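PDB 3TY1: thioredoxin-like protein from Klebsiella pneumoniae subsp. pneumoniae MGH 78578, which is of unproven function but belongs to the galactose mutarotase-like superfamily and probably binds carbohydrate, possibly as an aldose 1-epimerase. Local coordinates for residues Leu63-Arg67 and Val90-Ile96. Residues are numbered along the deposited sequence.
Sequences LSPTR and VVNPAFI
Arg67, Thr66 and Pro93 bury the most surface here, within a total of 288 Å² over both segments. Leu63 and Ser64 have extended backbones and continue from strand 60-64. Pro65 and Thr66 then take helix-like angles (phi/psi -64/-28 and -67/-33), and the chain turns back. Arg67 N makes weak hydrogen bonds to Ser64 O (3.2 Å) and Ser64 OG (3.3 Å). Residues 90-92 are extended, and a 3-10 turn follows at 93-94. CA atoms lie closest at Thr66-Asn92 (6.7 Å) and Arg67-Pro93 (7.1 Å).

Arg67 has chi angles m, t, p and 72°. Its CB points sideways, but the guanidinium reaches the second segment. Arg67 NH1 donates to Val91 O at 2.9 Å and 154°, with the oxygen near the guanidinium plane. NH1 also hydrogen-bonds to Asn141 OD1, and NH2 forms a salt bridge with Glu112. The aliphatic part packs too: Arg67 CD is 3.8 Å from Val90 CG1.

The chain has the supersandwich architecture, built mainly from antiparallel strands. This contact joins the turn between strands 60-64 and 70-76 to the loop that runs from strand 79-81 to helix 100-103.

Thr66 is in the m rotamer. Thr66 CG2 sits 3.5 Å from Pro93 CD, while OG1 hydrogen-bonds to Lys49 N. Ser64 OG meets Val90 CG1 at 3.7 Å and hydrogen-bonds to Lys49 O. The CA-to-CB bond of Asn92 points away from segment 63-67. Asn92 OD1 accepts from Ala94 N at 3.0 Å, an Asx turn. Phe95 N to Asn92 O (2.9 Å) and Ile96 N to Pro93 O (3.0 Å) hold the 3-10 turn. From this turn, Ala94 packs on Ala94 of a second subunit.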
ATOM      1  N   LEU A  63      15.355 -14.501  -9.596  1.00 25.90           N
ATOM      2  CA  LEU A  63      13.960 -14.078  -9.783  1.00 23.79           C
ATOM      3  C   LEU A  63      13.397 -13.603  -8.458  1.00 25.17           C
ATOM      4  O   LEU A  63      14.004 -13.837  -7.436  1.00 24.51           O
ATOM      5  CB  LEU A  63      13.147 -15.167 -10.432  1.00 28.12           C
ATOM      6  CG  LEU A  63      12.925 -16.531  -9.863  1.00 36.18           C
ATOM      7  CD1 LEU A  63      11.794 -16.389  -8.809  1.00 30.90           C
ATOM      8  CD2 LEU A  63      12.503 -17.506 -10.932  1.00 31.61           C
ATOM      9  N   SER A  64      12.252 -12.930  -8.484  1.00 26.46           N
ATOM     10  CA  SER A  64      11.619 -12.436  -7.276  1.00 25.51           C
ATOM     11  C   SER A  64      10.197 -12.961  -7.102  1.00 23.17           C
ATOM     12  O   SER A  64       9.299 -12.543  -7.831  1.00 25.20           O
ATOM     13  CB  SER A  64      11.613 -10.908  -7.250  1.00 27.00           C
ATOM     14  OG  SER A  64      10.929 -10.516  -6.081  1.00 25.37           O
ATOM     15  N   PRO A  65       9.971 -13.853  -6.113  1.00 24.45           N
ATOM     16  CA  PRO A  65       8.621 -14.318  -5.823  1.00 23.70           C
ATOM     17  C   PRO A  65       7.670 -13.232  -5.328  1.00 26.16           C
ATOM     18  O   PRO A  65       6.458 -13.345  -5.487  1.00 28.12           O
ATOM     19  CB  PRO A  65       8.856 -15.345  -4.725  1.00 24.35           C
ATOM     20  CG  PRO A  65      10.257 -15.855  -5.028  1.00 25.64           C
ATOM     21  CD  PRO A  65      10.973 -14.653  -5.376  1.00 25.92           C
ATOM     22  N   THR A  66       8.201 -12.200  -4.685  1.00 26.15           N
ATOM     23  CA  THR A  66       7.399 -11.080  -4.239  1.00 24.39           C
ATOM     24  C   THR A  66       6.847 -10.283  -5.417  1.00 26.13           C
ATOM     25  O   THR A  66       5.763  -9.698  -5.316  1.00 26.97           O
ATOM     26  CB  THR A  66       8.270 -10.183  -3.359  1.00 25.98           C
ATOM     27  OG1 THR A  66       8.777 -10.992  -2.304  1.00 30.20           O
ATOM     28  CG2 THR A  66       7.477  -9.005  -2.760  1.00 27.35           C
ATOM     29  N   ARG A  67       7.634 -10.218  -6.508  1.00 25.90           N
ATOM     30  CA  ARG A  67       7.289  -9.455  -7.710  1.00 25.95           C
ATOM     31  C   ARG A  67       6.917 -10.390  -8.871  1.00 25.78           C
ATOM     32  O   ARG A  67       7.598 -10.435  -9.891  1.00 26.86           O
ATOM     33  CB  ARG A  67       8.462  -8.523  -8.060  1.00 25.20           C
ATOM     34  CG  ARG A  67       8.773  -7.473  -6.931  1.00 23.96           C
ATOM     35  CD  ARG A  67       9.858  -6.485  -7.311  1.00 24.89           C
ATOM     36  NE  ARG A  67       9.484  -5.791  -8.538  1.00 22.91           N
ATOM     37  CZ  ARG A  67       8.535  -4.872  -8.672  1.00 24.67           C
ATOM     38  NH1 ARG A  67       7.846  -4.407  -7.608  1.00 26.98           N
ATOM     39  NH2 ARG A  67       8.265  -4.420  -9.907  1.00 26.85           N
ATOM     40  N   VAL A  90      14.610  -4.092  -4.927  1.00 26.58           N
ATOM     41  CA  VAL A  90      13.582  -5.049  -5.263  1.00 25.14           C
ATOM     42  C   VAL A  90      12.358  -4.580  -4.451  1.00 25.02           C
ATOM     43  O   VAL A  90      12.156  -4.997  -3.290  1.00 25.19           O
ATOM     44  CB  VAL A  90      14.028  -6.484  -4.900  1.00 25.00           C
ATOM     45  CG1 VAL A  90      12.908  -7.526  -5.253  1.00 24.53           C
ATOM     46  CG2 VAL A  90      15.414  -6.811  -5.601  1.00 21.50           C
ATOM     47  N   VAL A  91      11.547  -3.727  -5.077  1.00 23.94           N
ATOM     48  CA  VAL A  91      10.502  -3.003  -4.362  1.00 23.35           C
ATOM     49  C   VAL A  91       9.358  -3.930  -3.989  1.00 25.33           C
ATOM     50  O   VAL A  91       8.764  -4.615  -4.858  1.00 26.11           O
ATOM     51  CB  VAL A  91      10.024  -1.777  -5.135  1.00 23.48           C
ATOM     52  CG1 VAL A  91       8.900  -1.028  -4.388  1.00 23.88           C
ATOM     53  CG2 VAL A  91      11.238  -0.858  -5.480  1.00 24.65           C
ATOM     54  N   ASN A  92       9.050  -3.973  -2.690  1.00 24.41           N
ATOM     55  CA  ASN A  92       7.925  -4.769  -2.204  1.00 22.64           C
ATOM     56  C   ASN A  92       6.682  -4.051  -2.756  1.00 25.71           C
ATOM     57  O   ASN A  92       6.527  -2.852  -2.551  1.00 24.54           O
ATOM     58  CB  ASN A  92       7.886  -4.759  -0.696  1.00 26.03           C
ATOM     59  CG  ASN A  92       6.819  -5.678  -0.102  1.00 28.75           C
ATOM     60  OD1 ASN A  92       5.676  -5.710  -0.555  1.00 31.83           O
ATOM     61  ND2 ASN A  92       7.178  -6.345   1.009  1.00 29.93           N
ATOM     62  N   PRO A  93       5.772  -4.777  -3.447  1.00 25.90           N
ATOM     63  CA  PRO A  93       4.558  -4.098  -3.969  1.00 25.57           C
ATOM     64  C   PRO A  93       3.715  -3.317  -2.933  1.00 29.11           C
ATOM     65  O   PRO A  93       2.975  -2.424  -3.330  1.00 28.47           O
ATOM     66  CB  PRO A  93       3.750  -5.259  -4.518  1.00 27.97           C
ATOM     67  CG  PRO A  93       4.785  -6.208  -5.003  1.00 29.76           C
ATOM     68  CD  PRO A  93       5.846  -6.166  -3.941  1.00 29.45           C
ATOM     69  N   ALA A  94       3.839  -3.646  -1.639  1.00 28.98           N
ATOM     70  CA  ALA A  94       3.203  -2.856  -0.553  1.00 30.51           C
ATOM     71  C   ALA A  94       3.575  -1.375  -0.553  1.00 28.08           C
ATOM     72  O   ALA A  94       2.838  -0.534  -0.029  1.00 28.80           O
ATOM     73  CB  ALA A  94       3.520  -3.474   0.800  1.00 29.82           C
ATOM     74  N   PHE A  95       4.729  -1.042  -1.133  1.00 26.43           N
ATOM     75  CA  PHE A  95       5.201   0.331  -1.228  1.00 29.06           C
ATOM     76  C   PHE A  95       5.008   0.954  -2.609  1.00 33.19           C
ATOM     77  O   PHE A  95       5.581   2.013  -2.883  1.00 34.93           O
ATOM     78  CB  PHE A  95       6.700   0.399  -0.876  1.00 27.18           C
ATOM     79  CG  PHE A  95       6.988   0.020   0.533  1.00 26.31           C
ATOM     80  CD1 PHE A  95       6.501   0.800   1.592  1.00 30.76           C
ATOM     81  CD2 PHE A  95       7.722  -1.098   0.822  1.00 32.87           C
ATOM     82  CE1 PHE A  95       6.781   0.460   2.922  1.00 33.79           C
ATOM     83  CE2 PHE A  95       7.959  -1.464   2.150  1.00 32.26           C
ATOM     84  CZ  PHE A  95       7.497  -0.675   3.186  1.00 32.87           C
ATOM     85  N   ILE A  96       4.248   0.311  -3.493  1.00 31.14           N
ATOM     86  CA  ILE A  96       3.993   0.903  -4.820  1.00 31.19           C
ATOM     87  C   ILE A  96       2.519   1.153  -4.906  1.00 31.33           C
ATOM     88  O   ILE A  96       1.748   0.260  -4.551  1.00 28.17           O
ATOM     89  CB  ILE A  96       4.395  -0.058  -5.972  1.00 33.34           C
ATOM     90  CG1 ILE A  96       5.917  -0.253  -5.982  1.00 39.32           C
ATOM     91  CG2 ILE A  96       3.867   0.469  -7.359  1.00 37.89           C
ATOM     92  CD1 ILE A  96       6.455  -0.787  -7.244  1.00 38.87           C
TER